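Antibiotic biosynthesis monooxygenase family protein (Shewanella oneidensis, PDB 2BBE) is of unknown function but belongs to the antibiotic biosynthesis monooxygenase family of the dimeric alpha-beta barrel superfamily and may act as a monooxygenase. Local coordinates at residues H85-H88 and Q89-E93. Residues are numbered along the deposited sequence; the frame is centred on the assembly and turned at random.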
loop_
_atom_site.group_PDB
_atom_site.type_symbol
_atom_site.label_atom_id
_atom_site.label_comp_id
_atom_site.label_asym_id
_atom_site.label_seq_id
_atom_site.Cartn_x
_atom_site.Cartn_y
_atom_site.Cartn_z
ATOM N N HIS A 85 26.659 3.748 -4.543
ATOM C CA HIS A 85 27.562 4.001 -3.428
ATOM C C HIS A 85 27.315 2.995 -2.291
ATOM O O HIS A 85 28.259 2.443 -1.708
ATOM C CB HIS A 85 27.375 5.422 -2.893
ATOM C CG HIS A 85 28.213 5.711 -1.691
ATOM N ND1 HIS A 85 29.564 5.981 -1.780
ATOM C CD2 HIS A 85 27.909 5.743 -0.373
ATOM C CE1 HIS A 85 30.051 6.182 -0.570
ATOM N NE2 HIS A 85 29.070 6.042 0.303
ATOM N N TYR A 86 26.049 2.774 -1.957
ATOM C CA TYR A 86 25.718 1.747 -0.974
ATOM C C TYR A 86 26.314 0.371 -1.366
ATOM O O TYR A 86 27.045 -0.229 -0.573
ATOM C CB TYR A 86 24.198 1.647 -0.697
ATOM C CG TYR A 86 23.892 0.395 0.100
ATOM C CD1 TYR A 86 24.186 0.332 1.480
ATOM C CD2 TYR A 86 23.399 -0.749 -0.532
ATOM C CE1 TYR A 86 23.978 -0.844 2.206
ATOM C CE2 TYR A 86 23.165 -1.936 0.186
ATOM C CZ TYR A 86 23.459 -1.972 1.555
ATOM O OH TYR A 86 23.244 -3.140 2.274
ATOM N N PHE A 87 26.020 -0.125 -2.572
ATOM C CA PHE A 87 26.532 -1.453 -3.029
ATOM C C PHE A 87 28.038 -1.519 -3.000
ATOM O O PHE A 87 28.612 -2.449 -2.436
ATOM C CB PHE A 87 26.026 -1.846 -4.449
ATOM C CG PHE A 87 26.982 -2.778 -5.240
ATOM C CD1 PHE A 87 27.562 -3.907 -4.651
ATOM C CD2 PHE A 87 27.254 -2.534 -6.588
ATOM C CE1 PHE A 87 28.425 -4.743 -5.374
ATOM C CE2 PHE A 87 28.102 -3.370 -7.322
ATOM C CZ PHE A 87 28.687 -4.478 -6.710
ATOM N N HIS A 88 28.691 -0.528 -3.617
ATOM C CA HIS A 88 30.160 -0.510 -3.802
ATOM C C HIS A 88 30.990 -0.186 -2.584
ATOM O O HIS A 88 32.072 -0.743 -2.417
ATOM C CB HIS A 88 30.560 0.563 -4.808
ATOM C CG HIS A 88 30.327 0.184 -6.223
ATOM N ND1 HIS A 88 30.986 0.799 -7.269
ATOM C CD2 HIS A 88 29.506 -0.739 -6.776
ATOM C CE1 HIS A 88 30.595 0.251 -8.407
ATOM N NE2 HIS A 88 29.692 -0.679 -8.135
ATOM N N GLN A 89 30.518 0.771 -1.781
ATOM C CA GLN A 89 31.331 1.326 -0.713
ATOM C C GLN A 89 30.855 0.950 0.691
ATOM O O GLN A 89 31.677 0.713 1.577
ATOM C CB GLN A 89 31.441 2.847 -0.838
ATOM C CG GLN A 89 32.004 3.318 -2.193
ATOM C CD GLN A 89 33.410 2.808 -2.429
ATOM O OE1 GLN A 89 34.207 2.738 -1.493
ATOM N NE2 GLN A 89 33.732 2.459 -3.687
ATOM N N VAL A 90 29.540 0.901 0.886
ATOM C CA VAL A 90 29.006 0.720 2.231
ATOM C C VAL A 90 28.864 -0.761 2.560
ATOM O O VAL A 90 29.355 -1.247 3.577
ATOM C CB VAL A 90 27.651 1.466 2.419
ATOM C CG1 VAL A 90 27.116 1.247 3.840
ATOM C CG2 VAL A 90 27.823 2.960 2.136
ATOM N N MET A 91 28.191 -1.474 1.678
ATOM C CA MET A 91 27.915 -2.895 1.860
ATOM C C MET A 91 29.134 -3.767 2.230
ATOM O O MET A 91 29.027 -4.561 3.163
ATOM C CB MET A 91 27.191 -3.448 0.625
ATOM C CG MET A 91 26.137 -4.482 0.913
ATOM S SD MET A 91 25.403 -5.059 -0.621
ATOM C CE MET A 91 26.740 -6.016 -1.338
ATOM N N PRO A 92 30.298 -3.613 1.545
ATOM C CA PRO A 92 31.429 -4.466 1.900
ATOM C C PRO A 92 31.914 -4.307 3.338
ATOM O O PRO A 92 32.526 -5.238 3.875
ATOM C CB PRO A 92 32.546 -4.004 0.947
ATOM C CG PRO A 92 31.862 -3.271 -0.126
ATOM C CD PRO A 92 30.650 -2.685 0.450
ATOM N N GLU A 93 31.654 -3.150 3.954
ATOM C CA GLU A 93 32.102 -2.901 5.319
ATOM C C GLU A 93 31.122 -3.445 6.361
ATOM O O GLU A 93 31.524 -3.817 7.463
ATOM C CB GLU A 93 32.334 -1.400 5.535
ATOM C CG GLU A 93 33.295 -0.757 4.522
ATOM C CD GLU A 93 34.678 -1.404 4.498
ATOM O OE1 GLU A 93 35.194 -1.767 5.583
ATOM O OE2 GLU A 93 35.254 -1.541 3.393
HETATM O O HOH W 1 32.194 3.019 -6.519
#
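One face of the Tyr86 ring receives Met91, whose CB stands 4.1 Å above the ring plane, displaced toward the rim; SD lies 4.8 Å from the Tyr86 centroid and 49° off its normal, an oblique Met-aromatic contact. Both belong to helix 81-94, one of the helices packed on the antiparallel sheet of this ferredoxin-like chain, consistent with the dimeric alpha-beta barrel superfamily. Phe87 meets the same methionine differently, with Met91 CE near its ring plane, at the edge. Over a face of the His85 ring sits Gln89 CB, 4.0 Å from the centroid, a CH-pi contact; with His85 CG anti to its backbone nitrogen (chi1 176°), the imidazole extends forward over the following turn. The Tyr86 ring also touches Val90, then reaches Leu30 and Leu34 of helix 27-35 and makes an edge-to-face contact with Phe20, so this side of the helix faces the core. A wider pi-type turn is evident in the backbone: Met91 N bonds to Tyr86 O at 2.8 Å with an N-H...O angle of 173°, and His85 O accepts both the ordinary i+4 bond from Gln89 N and an i+5 bond from Val90 N. On another side, a water oxygen accepts from Gln89 NE2 and lies in the imidazole plane 2.6 Å from His88 ND1.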